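Local coordinates for GDSL-like protein (Roseburia intestinalis L1-82, PDB 6HFZ) that removes acetyl groups from acetylated mannans as a two-domain esterase whose catalytic fold belongs to the GDSL-like SGNH hydrolase family, at residues 40-45 and 53-58; 61-66 and 100-105; 183-186 and 190-193. One frame throughout, in Å; residues are numbered along the deposited sequence.

Contact 1 (40-45 and 53-58); sequences GSITQG and LCYAYH. With ACT (acetate ion), chain E.
The turn that carries Ser41 of the probable GDSL-type active site rests on the start of helix 55-66, chiefly through Thr43 and Tyr55. Ser41 N donates to OXT of a bound acetate, at 2.9 Å with an N-H...O angle of 158°. Gly81 N and Asn110 ND2 also bind this acetate, consistent with the oxyanion hole of SGNH hydrolases.

The polar link across the contact is Tyr55 OH donating to Thr43 OG1, 2.8 Å away and near the plane of the ring at its edge. Thr43 OG1 is also hydrogen-bonded to Glu106, so the phenol, threonine and carboxylate form a short buried chain. Tyr55 has CG between its backbone N and carbonyl carbon (chi1 90°), which turns the ring so that OH reaches Thr43 and CE2 lies 3.7 Å from Ile42 O. The Ile42 and Tyr55 side chains cross at about a right angle, with Ile42 CG2 4.1 Å from Tyr55 CD2.

Water 1 joins the backbones: it donates to Ile42 O (2.9 Å) and Thr43 O (2.9 Å) and accepts from Ala56 N (3.1 Å). Asn76 ND2 also bonds to Thr43 O. Gly45, with phi 133°, ends the short helix and lays its CA against Cys54 CB at 3.6 Å; a CB on Gly45 would crowd that cysteine and collide with the carbonyl O of Gln44.

Two hydrogen bonds, with Tyr55 and Glu106, would limit rotation of the Thr43 side chain, and through this second shell the short helix presenting Ser41 N to the acetate is probably held in place.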
ATOM      1  N   GLY A  40      -1.408  -3.794  -1.868  1.00 20.26           N
ATOM      2  CA  GLY A  40      -2.522  -4.329  -1.053  1.00 20.44           C
ATOM      3  C   GLY A  40      -2.650  -5.845  -1.117  1.00 21.01           C
ATOM      4  O   GLY A  40      -1.650  -6.552  -1.295  1.00 21.28           O
ATOM      5  N   SER A  41      -3.873  -6.358  -0.973  1.00 22.04           N
ATOM      6  CA  SER A  41      -4.065  -7.810  -0.772  1.00 22.37           C
ATOM      7  C   SER A  41      -3.724  -8.621  -2.026  1.00 20.31           C
ATOM      8  O   SER A  41      -3.266  -9.761  -1.927  1.00 20.25           O
ATOM      9  CB  SER A  41      -5.454  -8.135  -0.367  1.00 29.62           C
ATOM     10  OG  SER A  41      -6.315  -7.735  -1.390  1.00 39.82           O
ATOM     11  N   ILE A  42      -3.918  -8.008  -3.191  1.00 20.77           N
ATOM     12  CA  ILE A  42      -3.631  -8.708  -4.467  1.00 19.29           C
ATOM     13  C   ILE A  42      -2.127  -8.952  -4.558  1.00 20.57           C
ATOM     14  O   ILE A  42      -1.704 -10.017  -5.026  1.00 20.71           O
ATOM     15  CB  ILE A  42      -4.207  -7.953  -5.679  1.00 19.84           C
ATOM     16  CG1 ILE A  42      -5.714  -7.754  -5.565  1.00 19.82           C
ATOM     17  CG2 ILE A  42      -3.803  -8.636  -6.984  1.00 22.00           C
ATOM     18  CD1 ILE A  42      -6.270  -6.891  -6.662  1.00 19.74           C
ATOM     19  N   THR A  43      -1.309  -8.008  -4.076  1.00 18.60           N
ATOM     20  CA  THR A  43       0.141  -8.194  -4.004  1.00 19.03           C
ATOM     21  C   THR A  43       0.477  -9.232  -2.921  1.00 19.45           C
ATOM     22  O   THR A  43       1.328 -10.086  -3.142  1.00 20.74           O
ATOM     23  CB  THR A  43       0.826  -6.835  -3.781  1.00 20.20           C
ATOM     24  OG1 THR A  43       0.621  -5.984  -4.928  1.00 20.02           O
ATOM     25  CG2 THR A  43       2.300  -6.939  -3.467  1.00 21.09           C
ATOM     26  N   GLN A  44      -0.112  -9.090  -1.729  1.00 20.47           N
ATOM     27  CA  GLN A  44       0.144 -10.030  -0.629  1.00 22.35           C
ATOM     28  C   GLN A  44      -0.066 -11.463  -1.141  1.00 22.42           C
ATOM     29  O   GLN A  44       0.745 -12.356  -0.807  1.00 23.70           O
ATOM     30  CB  GLN A  44      -0.755  -9.666   0.557  1.00 24.04           C
ATOM     31  CG  GLN A  44      -0.604 -10.610   1.759  1.00 25.69           C
ATOM     32  CD  GLN A  44      -1.278 -11.949   1.595  1.00 31.39           C
ATOM     33  OE1 GLN A  44      -2.363 -12.067   1.020  1.00 37.59           O
ATOM     34  NE2 GLN A  44      -0.630 -12.983   2.121  1.00 40.59           N
ATOM     35  N   GLY A  45      -1.091 -11.638  -1.990  1.00 21.40           N
ATOM     36  CA  GLY A  45      -1.390 -12.874  -2.757  1.00 22.31           C
ATOM     37  C   GLY A  45      -2.830 -13.354  -2.730  1.00 24.40           C
ATOM     38  O   GLY A  45      -3.141 -14.387  -3.342  1.00 25.62           O
ATOM     39  N   LEU A  53       1.664 -19.179  -6.397  1.00 26.77           N
ATOM     40  CA  LEU A  53       0.792 -18.966  -7.551  1.00 26.19           C
ATOM     41  C   LEU A  53       0.198 -17.536  -7.565  1.00 25.32           C
ATOM     42  O   LEU A  53      -0.698 -17.263  -8.355  1.00 27.82           O
ATOM     43  CB  LEU A  53      -0.321 -20.016  -7.499  1.00 28.69           C
ATOM     44  CG  LEU A  53       0.132 -21.461  -7.728  1.00 29.20           C
ATOM     45  CD1 LEU A  53      -1.056 -22.404  -7.669  1.00 30.69           C
ATOM     46  CD2 LEU A  53       0.864 -21.592  -9.061  1.00 29.04           C
ATOM     47  N   CYS A  54       0.674 -16.625  -6.694  1.00 24.05           N
ATOM     48  CA  CYS A  54       0.233 -15.231  -6.799  1.00 23.38           C
ATOM     49  C   CYS A  54       1.070 -14.537  -7.879  1.00 21.53           C
ATOM     50  O   CYS A  54       2.125 -15.027  -8.268  1.00 20.51           O
ATOM     51  CB  CYS A  54       0.310 -14.492  -5.471  1.00 22.73           C
ATOM     52  SG  CYS A  54       1.967 -14.168  -4.825  1.00 23.25           S
ATOM     53  N   TYR A  55       0.601 -13.370  -8.346  1.00 20.18           N
ATOM     54  CA  TYR A  55       1.239 -12.693  -9.487  1.00 19.72           C
ATOM     55  C   TYR A  55       2.684 -12.357  -9.097  1.00 20.11           C
ATOM     56  O   TYR A  55       3.567 -12.430  -9.919  1.00 20.17           O
ATOM     57  CB  TYR A  55       0.422 -11.478  -9.960  1.00 19.22           C
ATOM     58  CG  TYR A  55       0.770 -10.181  -9.284  1.00 19.72           C
ATOM     59  CD1 TYR A  55       1.905  -9.491  -9.639  1.00 19.66           C
ATOM     60  CD2 TYR A  55      -0.048  -9.629  -8.311  1.00 20.60           C
ATOM     61  CE1 TYR A  55       2.274  -8.323  -9.003  1.00 19.74           C
ATOM     62  CE2 TYR A  55       0.294  -8.446  -7.676  1.00 22.00           C
ATOM     63  CZ  TYR A  55       1.483  -7.813  -7.994  1.00 21.18           C
ATOM     64  OH  TYR A  55       1.890  -6.689  -7.315  1.00 21.71           O
ATOM     65  N   ALA A  56       2.908 -11.916  -7.839  1.00 18.97           N
ATOM     66  CA  ALA A  56       4.202 -11.461  -7.387  1.00 20.58           C
ATOM     67  C   ALA A  56       5.249 -12.584  -7.510  1.00 19.85           C
ATOM     68  O   ALA A  56       6.319 -12.374  -8.034  1.00 20.39           O
ATOM     69  CB  ALA A  56       4.140 -10.890  -5.977  1.00 19.97           C
ATOM     70  N   TYR A  57       4.860 -13.791  -7.106  1.00 22.24           N
ATOM     71  CA  TYR A  57       5.806 -14.917  -7.164  1.00 23.40           C
ATOM     72  C   TYR A  57       6.023 -15.312  -8.629  1.00 22.31           C
ATOM     73  O   TYR A  57       7.139 -15.669  -9.019  1.00 24.96           O
ATOM     74  CB  TYR A  57       5.315 -16.023  -6.249  1.00 22.65           C
ATOM     75  CG  TYR A  57       6.430 -16.955  -5.845  1.00 25.74           C
ATOM     76  CD1 TYR A  57       7.260 -16.684  -4.774  1.00 26.88           C
ATOM     77  CD2 TYR A  57       6.686 -18.076  -6.612  1.00 27.94           C
ATOM     78  CE1 TYR A  57       8.303 -17.531  -4.440  1.00 30.70           C
ATOM     79  CE2 TYR A  57       7.739 -18.916  -6.311  1.00 32.76           C
ATOM     80  CZ  TYR A  57       8.538 -18.650  -5.222  1.00 32.52           C
ATOM     81  OH  TYR A  57       9.528 -19.546  -4.917  1.00 37.21           O
ATOM     82  N   HIS A  58       4.981 -15.184  -9.465  1.00 21.28           N
ATOM     83  CA  HIS A  58       5.134 -15.448 -10.897  1.00 22.38           C
ATOM     84  C   HIS A  58       6.143 -14.488 -11.524  1.00 23.54           C
ATOM     85  O   HIS A  58       6.966 -14.883 -12.358  1.00 23.12           O
ATOM     86  CB  HIS A  58       3.805 -15.410 -11.662  1.00 22.59           C
ATOM     87  CG  HIS A  58       2.879 -16.583 -11.494  1.00 27.32           C
ATOM     88  ND1 HIS A  58       3.236 -17.909 -11.767  1.00 29.90           N
ATOM     89  CD2 HIS A  58       1.567 -16.625 -11.187  1.00 26.56           C
ATOM     90  CE1 HIS A  58       2.178 -18.696 -11.599  1.00 30.85           C
ATOM     91  NE2 HIS A  58       1.134 -17.938 -11.275  1.00 30.08           N
TER
HETATM   92  C   ACT E 401      -7.314  -5.445  -1.151  1.00 31.04           C
HETATM   93  O   ACT E 401      -8.288  -6.067  -0.623  1.00 32.88           O
HETATM   94  OXT ACT E 401      -6.354  -5.017  -0.504  1.00 25.60           O
HETATM   95  CH3 ACT E 401      -7.273  -5.176  -2.621  1.00 31.16           C
HETATM   96  O   HOH W   1       0.836 -11.329  -5.679  1.00 22.86           O

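Contact 2 (61-66 and 100-105); sequences EWWKKT and PDFVII
Trp63 of helix 55-66 meets Phe102 of strand 102-106 where a helix packs on the central sheet of the SGNH alpha/beta/alpha fold, with no hydrogen bond between the two segments. Their CA atoms are 10.5 Å apart, so the long aromatic side chains alone bridge the helix-to-sheet gap.

Along 100-105, Pro100 leads into the sheet with its ring against Ala36 of strand 32-39. Asp101 then anchors the strand's start by a salt bridge to Arg26 and a bond from Asn34 N to its carboxylate. Phe102 is the first strand residue and supplies this segment's side of the contact. Its CG lies anti to the backbone N (chi1 170°), sending the ring toward the helix.

There it forms an edge-to-face, T-shaped pair with Trp63: the centroids of the indole five-membered ring and the phenyl ring are 5.0 Å apart and their planes make 62°. The indole edge comes over one phenyl face, with CZ2 offset toward the rim. Over one face of the Trp63 ring, Trp62 CZ3 stands 3.8 Å above the plane, over its centre, so this face of the indole is occupied by the preceding residue of its own helix.

Val103 continues the strand, bonding through its backbone to strand 136-141. Ile104 brings its CG2 to 3.6 Å from Tyr55 OH, on the same helix as Trp63, and Ile105 packs on Val137 and Leu139.

The indole spans the phenyl face with two atoms: CZ2 is 3.7 Å from Phe102 CD1, while NE1, which has no hydrogen-bonding partner anywhere in the model, lies 3.9 Å from Phe102 CE2.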
ATOM      1  N   GLU A  61       9.526 -15.538 -10.376  1.00 25.00           N
ATOM      2  CA  GLU A  61       9.945 -16.717 -11.153  1.00 27.41           C
ATOM      3  C   GLU A  61      10.416 -16.281 -12.548  1.00 31.13           C
ATOM      4  O   GLU A  61      11.371 -16.886 -13.075  1.00 25.01           O
ATOM      5  CB  GLU A  61       8.846 -17.786 -11.183  1.00 27.53           C
ATOM      6  CG  GLU A  61       8.727 -18.499  -9.854  1.00 31.70           C
ATOM      7  CD  GLU A  61       7.912 -19.772  -9.821  1.00 39.58           C
ATOM      8  OE1 GLU A  61       6.834 -19.792 -10.428  1.00 46.41           O
ATOM      9  OE2 GLU A  61       8.346 -20.736  -9.149  1.00 47.39           O
ATOM     10  N   TRP A  62       9.771 -15.267 -13.157  1.00 24.77           N
ATOM     11  CA  TRP A  62      10.256 -14.702 -14.419  1.00 25.95           C
ATOM     12  C   TRP A  62      11.725 -14.279 -14.331  1.00 26.74           C
ATOM     13  O   TRP A  62      12.486 -14.626 -15.225  1.00 28.03           O
ATOM     14  CB  TRP A  62       9.385 -13.557 -14.964  1.00 25.57           C
ATOM     15  CG  TRP A  62       9.825 -13.012 -16.286  1.00 25.03           C
ATOM     16  CD1 TRP A  62       9.398 -13.412 -17.519  1.00 23.97           C
ATOM     17  CD2 TRP A  62      10.792 -11.971 -16.514  1.00 25.35           C
ATOM     18  NE1 TRP A  62      10.043 -12.699 -18.491  1.00 24.98           N
ATOM     19  CE2 TRP A  62      10.930 -11.829 -17.907  1.00 23.92           C
ATOM     20  CE3 TRP A  62      11.597 -11.188 -15.686  1.00 24.64           C
ATOM     21  CZ2 TRP A  62      11.768 -10.878 -18.471  1.00 25.60           C
ATOM     22  CZ3 TRP A  62      12.437 -10.262 -16.248  1.00 27.28           C
ATOM     23  CH2 TRP A  62      12.546 -10.128 -17.632  1.00 27.13           C
ATOM     24  N   TRP A  63      12.106 -13.492 -13.314  1.00 25.64           N
ATOM     25  CA  TRP A  63      13.497 -13.057 -13.150  1.00 25.83           C
ATOM     26  C   TRP A  63      14.429 -14.288 -13.080  1.00 27.20           C
ATOM     27  O   TRP A  63      15.417 -14.364 -13.826  1.00 28.39           O
ATOM     28  CB  TRP A  63      13.643 -12.139 -11.926  1.00 28.39           C
ATOM     29  CG  TRP A  63      13.082 -10.762 -12.129  1.00 24.59           C
ATOM     30  CD1 TRP A  63      11.838 -10.295 -11.781  1.00 26.89           C
ATOM     31  CD2 TRP A  63      13.750  -9.664 -12.751  1.00 25.42           C
ATOM     32  NE1 TRP A  63      11.701  -8.980 -12.152  1.00 23.71           N
ATOM     33  CE2 TRP A  63      12.863  -8.566 -12.732  1.00 24.75           C
ATOM     34  CE3 TRP A  63      15.026  -9.501 -13.293  1.00 26.98           C
ATOM     35  CZ2 TRP A  63      13.213  -7.327 -13.263  1.00 27.17           C
ATOM     36  CZ3 TRP A  63      15.365  -8.285 -13.830  1.00 30.73           C
ATOM     37  CH2 TRP A  63      14.475  -7.211 -13.808  1.00 29.66           C
ATOM     38  N   LYS A  64      14.120 -15.223 -12.187  1.00 27.49           N
ATOM     39  CA  LYS A  64      14.938 -16.460 -12.001  1.00 29.42           C
ATOM     40  C   LYS A  64      15.145 -17.196 -13.339  1.00 32.57           C
ATOM     41  O   LYS A  64      16.269 -17.583 -13.663  1.00 30.18           O
ATOM     42  CB  LYS A  64      14.283 -17.405 -11.001  1.00 30.10           C
ATOM     43  CG  LYS A  64      14.303 -16.920  -9.567  1.00 34.11           C
ATOM     44  CD  LYS A  64      13.677 -17.901  -8.625  1.00 37.60           C
ATOM     45  CE  LYS A  64      14.467 -19.185  -8.508  1.00 42.63           C
ATOM     46  NZ  LYS A  64      13.770 -20.140  -7.619  1.00 49.77           N
ATOM     47  N   LYS A  65      14.066 -17.371 -14.115  1.00 31.86           N
ATOM     48  CA  LYS A  65      14.091 -18.182 -15.346  1.00 32.17           C
ATOM     49  C   LYS A  65      14.802 -17.438 -16.482  1.00 33.42           C
ATOM     50  O   LYS A  65      15.515 -18.034 -17.310  1.00 31.79           O
ATOM     51  CB  LYS A  65      12.672 -18.559 -15.794  1.00 40.71           C
ATOM     52  CG  LYS A  65      12.627 -19.546 -16.953  1.00 52.68           C
ATOM     53  CD  LYS A  65      13.275 -20.909 -16.633  1.00 59.82           C
ATOM     54  CE  LYS A  65      13.629 -21.741 -17.856  1.00 63.30           C
ATOM     55  NZ  LYS A  65      12.433 -22.084 -18.662  1.00 65.24           N
ATOM     56  N   THR A  66      14.625 -16.126 -16.525  1.00 26.86           N
ATOM     57  CA  THR A  66      15.215 -15.328 -17.568  1.00 31.88           C
ATOM     58  C   THR A  66      16.726 -15.199 -17.340  1.00 32.97           C
ATOM     59  O   THR A  66      17.437 -15.134 -18.311  1.00 33.27           O
ATOM     60  CB  THR A  66      14.475 -13.990 -17.694  1.00 29.02           C
ATOM     61  OG1 THR A  66      13.100 -14.316 -17.909  1.00 26.79           O
ATOM     62  CG2 THR A  66      14.944 -13.103 -18.826  1.00 29.75           C
ATOM     63  N   PRO A 100      15.919  -2.906  -2.114  1.00 24.89           N
ATOM     64  CA  PRO A 100      15.372  -3.511  -3.322  1.00 22.76           C
ATOM     65  C   PRO A 100      16.070  -2.937  -4.562  1.00 23.98           C
ATOM     66  O   PRO A 100      16.472  -1.748  -4.581  1.00 24.38           O
ATOM     67  CB  PRO A 100      13.887  -3.066  -3.267  1.00 24.42           C
ATOM     68  CG  PRO A 100      13.958  -1.711  -2.555  1.00 26.15           C
ATOM     69  CD  PRO A 100      15.022  -1.932  -1.491  1.00 25.40           C
ATOM     70  N   ASP A 101      16.139  -3.755  -5.615  1.00 25.09           N
ATOM     71  CA  ASP A 101      16.700  -3.383  -6.930  1.00 24.78           C
ATOM     72  C   ASP A 101      15.598  -3.130  -7.974  1.00 21.90           C
ATOM     73  O   ASP A 101      15.750  -2.301  -8.893  1.00 22.21           O
ATOM     74  CB  ASP A 101      17.677  -4.464  -7.388  1.00 24.81           C
ATOM     75  CG  ASP A 101      18.901  -4.559  -6.470  1.00 27.44           C
ATOM     76  OD1 ASP A 101      19.641  -3.530  -6.364  1.00 27.84           O
ATOM     77  OD2 ASP A 101      19.058  -5.627  -5.779  1.00 27.15           O
ATOM     78  N   PHE A 102      14.435  -3.705  -7.720  1.00 22.69           N
ATOM     79  CA  PHE A 102      13.259  -3.625  -8.547  1.00 24.22           C
ATOM     80  C   PHE A 102      12.055  -3.593  -7.597  1.00 21.16           C
ATOM     81  O   PHE A 102      12.022  -4.382  -6.655  1.00 20.27           O
ATOM     82  CB  PHE A 102      13.202  -4.861  -9.454  1.00 23.45           C
ATOM     83  CG  PHE A 102      11.912  -5.048 -10.229  1.00 25.22           C
ATOM     84  CD1 PHE A 102      11.756  -4.488 -11.483  1.00 25.99           C
ATOM     85  CD2 PHE A 102      10.902  -5.863  -9.726  1.00 25.42           C
ATOM     86  CE1 PHE A 102      10.572  -4.668 -12.199  1.00 25.27           C
ATOM     87  CE2 PHE A 102       9.735  -6.070 -10.449  1.00 27.54           C
ATOM     88  CZ  PHE A 102       9.581  -5.471 -11.686  1.00 24.53           C
ATOM     89  N   VAL A 103      11.145  -2.636  -7.805  1.00 22.00           N
ATOM     90  CA  VAL A 103       9.969  -2.435  -6.975  1.00 22.10           C
ATOM     91  C   VAL A 103       8.746  -2.300  -7.894  1.00 20.22           C
ATOM     92  O   VAL A 103       8.732  -1.400  -8.723  1.00 22.03           O
ATOM     93  CB  VAL A 103      10.078  -1.146  -6.128  1.00 21.64           C
ATOM     94  CG1 VAL A 103       8.795  -0.928  -5.318  1.00 24.35           C
ATOM     95  CG2 VAL A 103      11.309  -1.183  -5.225  1.00 22.31           C
ATOM     96  N   ILE A 104       7.777  -3.189  -7.713  1.00 18.20           N
ATOM     97  CA  ILE A 104       6.398  -2.995  -8.226  1.00 19.02           C
ATOM     98  C   ILE A 104       5.564  -2.298  -7.159  1.00 20.01           C
ATOM     99  O   ILE A 104       5.577  -2.718  -5.954  1.00 18.65           O
ATOM    100  CB  ILE A 104       5.770  -4.328  -8.655  1.00 19.32           C
ATOM    101  CG1 ILE A 104       6.237  -4.656 -10.075  1.00 19.78           C
ATOM    102  CG2 ILE A 104       4.219  -4.276  -8.544  1.00 19.55           C
ATOM    103  CD1 ILE A 104       5.905  -6.044 -10.560  1.00 20.10           C
ATOM    104  N   ILE A 105       4.863  -1.249  -7.588  1.00 19.05           N
ATOM    105  CA  ILE A 105       3.958  -0.550  -6.743  1.00 19.63           C
ATOM    106  C   ILE A 105       2.526  -0.801  -7.237  1.00 20.67           C
ATOM    107  O   ILE A 105       2.216  -0.543  -8.381  1.00 20.57           O
ATOM    108  CB  ILE A 105       4.287   0.948  -6.698  1.00 21.75           C
ATOM    109  CG1 ILE A 105       5.654   1.231  -6.083  1.00 21.33           C
ATOM    110  CG2 ILE A 105       3.189   1.685  -5.958  1.00 20.28           C
ATOM    111  CD1 ILE A 105       6.054   2.650  -6.162  1.00 24.06           C
TER

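Contact 3 (183-186 and 190-193); sequences ENRE and DDLH. With ACT (acetate ion), chain E.
The guanidinium of Arg185 meets the Asp191 carboxylate end-on, its own edge leading, with the two planes turned 54° apart. Both carboxylate oxygens lie close to the guanidinium plane, yet the nitrogens reach them from above the carboxylate plane: NH1 to OD1 at 2.9 Å and NH2 to OD2 at 3.1 Å, each bond at 166°. From the opposite face of the carboxylate, Asn184 ND2 donates to Asp191 OD1 at 2.9 Å. A bend at chi2 (-67°) folds the Arg185 chain back to this grip, and NH1 also bonds to Thr188 O.

The His193 ring has Leu192 CG 3.9 Å above one face, over its centre. At its edge, ND1 donates to Asp190 OD2 at 2.6 Å and NE2 to acetate O at 2.8 Å. Asp190 OD1 accepts from the backbone N of Leu192, an Asx turn, and from that of His193, which widens it to an Asx motif; together they fix the carboxylate.

With an alanine in place of Asp191, the Arg185 charge would probably be left without its carboxylate and Asn184 ND2 would lose one acceptor, leaving the guanidinium held less firmly.

The bonded Asp190-His193 pair is consistent with the DxxH half of a Ser-His-Asp triad with Ser41, as in other SGNH hydrolases. The neighbouring salt bridge ties together the surface loop that also holds Asp190 and His193.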
ATOM      1  N   GLU A 183     -15.804 -15.235 -18.044  1.00 24.81           N
ATOM      2  CA  GLU A 183     -16.834 -14.991 -16.998  1.00 27.24           C
ATOM      3  C   GLU A 183     -16.096 -14.688 -15.686  1.00 24.38           C
ATOM      4  O   GLU A 183     -15.066 -15.282 -15.411  1.00 22.71           O
ATOM      5  CB  GLU A 183     -17.846 -16.126 -16.784  1.00 35.30           C
ATOM      6  CG  GLU A 183     -19.209 -15.607 -16.254  1.00 41.35           C
ATOM      7  CD  GLU A 183     -19.349 -15.262 -14.760  1.00 49.34           C
ATOM      8  OE1 GLU A 183     -18.771 -15.976 -13.923  1.00 41.51           O
ATOM      9  OE2 GLU A 183     -20.061 -14.279 -14.422  1.00 49.99           O
ATOM     10  N   ASN A 184     -16.599 -13.697 -14.942  1.00 21.13           N
ATOM     11  CA  ASN A 184     -15.908 -13.156 -13.777  1.00 21.93           C
ATOM     12  C   ASN A 184     -15.395 -14.270 -12.862  1.00 20.89           C
ATOM     13  O   ASN A 184     -14.254 -14.229 -12.427  1.00 21.23           O
ATOM     14  CB  ASN A 184     -16.803 -12.228 -12.955  1.00 23.03           C
ATOM     15  CG  ASN A 184     -17.202 -10.998 -13.743  1.00 25.67           C
ATOM     16  OD1 ASN A 184     -17.735 -11.105 -14.851  1.00 23.36           O
ATOM     17  ND2 ASN A 184     -16.972  -9.832 -13.156  1.00 20.86           N
ATOM     18  N   ARG A 185     -16.251 -15.257 -12.575  1.00 24.43           N
ATOM     19  CA  ARG A 185     -15.951 -16.270 -11.555  1.00 24.12           C
ATOM     20  C   ARG A 185     -14.892 -17.263 -12.036  1.00 24.36           C
ATOM     21  O   ARG A 185     -14.336 -17.978 -11.227  1.00 27.27           O
ATOM     22  CB  ARG A 185     -17.238 -16.956 -11.090  1.00 25.84           C
ATOM     23  CG  ARG A 185     -18.209 -16.002 -10.411  1.00 27.38           C
ATOM     24  CD  ARG A 185     -17.735 -15.445  -9.085  1.00 27.68           C
ATOM     25  NE  ARG A 185     -18.535 -14.294  -8.692  1.00 28.60           N
ATOM     26  CZ  ARG A 185     -18.194 -13.046  -8.964  1.00 31.12           C
ATOM     27  NH1 ARG A 185     -16.963 -12.790  -9.358  1.00 25.02           N
ATOM     28  NH2 ARG A 185     -19.090 -12.078  -8.896  1.00 27.48           N
ATOM     29  N   GLU A 186     -14.548 -17.238 -13.320  1.00 24.74           N
ATOM     30  CA  GLU A 186     -13.402 -17.972 -13.807  1.00 26.74           C
ATOM     31  C   GLU A 186     -12.091 -17.399 -13.279  1.00 23.80           C
ATOM     32  O   GLU A 186     -11.103 -18.147 -13.204  1.00 22.73           O
ATOM     33  CB  GLU A 186     -13.362 -17.996 -15.335  1.00 27.84           C
ATOM     34  CG  GLU A 186     -14.585 -18.681 -15.912  1.00 34.69           C
ATOM     35  CD  GLU A 186     -14.541 -18.857 -17.414  1.00 42.07           C
ATOM     36  OE1 GLU A 186     -14.607 -17.826 -18.134  1.00 33.30           O
ATOM     37  OE2 GLU A 186     -14.457 -20.033 -17.858  1.00 47.53           O
ATOM     38  N   ASP A 190     -14.834 -12.604  -6.105  1.00 22.39           N
ATOM     39  CA  ASP A 190     -15.465 -11.455  -5.511  1.00 24.13           C
ATOM     40  C   ASP A 190     -15.305 -10.177  -6.342  1.00 23.19           C
ATOM     41  O   ASP A 190     -15.631  -9.139  -5.827  1.00 25.15           O
ATOM     42  CB  ASP A 190     -14.942 -11.171  -4.106  1.00 25.54           C
ATOM     43  CG  ASP A 190     -13.446 -10.916  -4.027  1.00 25.10           C
ATOM     44  OD1 ASP A 190     -12.816 -10.691  -5.067  1.00 26.42           O
ATOM     45  OD2 ASP A 190     -12.918 -11.072  -2.933  1.00 29.00           O
ATOM     46  N   ASP A 191     -14.777 -10.290  -7.565  1.00 21.57           N
ATOM     47  CA  ASP A 191     -14.622  -9.196  -8.526  1.00 24.01           C
ATOM     48  C   ASP A 191     -13.486  -8.252  -8.147  1.00 23.57           C
ATOM     49  O   ASP A 191     -13.275  -7.245  -8.826  1.00 24.62           O
ATOM     50  CB  ASP A 191     -15.919  -8.434  -8.691  1.00 22.79           C
ATOM     51  CG  ASP A 191     -16.933  -9.275  -9.413  1.00 25.32           C
ATOM     52  OD1 ASP A 191     -16.520 -10.109 -10.276  1.00 26.35           O
ATOM     53  OD2 ASP A 191     -18.104  -9.145  -9.065  1.00 26.46           O
ATOM     54  N   LEU A 192     -12.679  -8.622  -7.153  1.00 21.61           N
ATOM     55  CA  LEU A 192     -11.521  -7.799  -6.778  1.00 21.82           C
ATOM     56  C   LEU A 192     -10.265  -8.671  -6.702  1.00 23.65           C
ATOM     57  O   LEU A 192      -9.255  -8.379  -7.358  1.00 22.01           O
ATOM     58  CB  LEU A 192     -11.815  -7.120  -5.438  1.00 23.49           C
ATOM     59  CG  LEU A 192     -10.630  -6.374  -4.809  1.00 25.25           C
ATOM     60  CD1 LEU A 192     -10.080  -5.312  -5.756  1.00 27.64           C
ATOM     61  CD2 LEU A 192     -11.020  -5.738  -3.481  1.00 28.78           C
ATOM     62  N   HIS A 193     -10.327  -9.726  -5.871  1.00 22.49           N
ATOM     63  CA  HIS A 193      -9.184 -10.615  -5.635  1.00 23.57           C
ATOM     64  C   HIS A 193      -9.141 -11.719  -6.684  1.00 22.63           C
ATOM     65  O   HIS A 193     -10.099 -12.459  -6.830  1.00 23.46           O
ATOM     66  CB  HIS A 193      -9.234 -11.259  -4.232  1.00 24.11           C
ATOM     67  CG  HIS A 193      -9.353 -10.221  -3.170  1.00 27.25           C
ATOM     68  ND1 HIS A 193     -10.574  -9.886  -2.606  1.00 26.89           N
ATOM     69  CD2 HIS A 193      -8.434  -9.349  -2.688  1.00 29.53           C
ATOM     70  CE1 HIS A 193     -10.391  -8.871  -1.759  1.00 31.14           C
ATOM     71  NE2 HIS A 193      -9.076  -8.510  -1.808  1.00 31.58           N
TER
HETATM   72  C   ACT E 401      -7.314  -5.445  -1.151  1.00 31.04           C
HETATM   73  O   ACT E 401      -8.288  -6.067  -0.623  1.00 32.88           O
HETATM   74  OXT ACT E 401      -6.354  -5.017  -0.504  1.00 25.60           O
HETATM   75  CH3 ACT E 401      -7.273  -5.176  -2.621  1.00 31.16           C

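Overall arrangement
Contacts 1 and 2 are buried, share helix 55-66 and touch each other; contact 3 lies at the surface, in the loop before helix 196-215. Chemistry follows place. Contact 2, between helix 55-66 and the central sheet, is purely aromatic; contact 1 mixes packing with a buried hydroxyl and water network; contact 3 relies on a salt bridge and a side-chain amide hydrogen bond. Contacts 1 and 3 converge on the same acetate, their centres about 16 Å apart, so the buried turn and the surface loop meet at the probable active site. Contact 2 stands apart from contact 3, nearest atoms about 13 Å away, and joins helix to sheet.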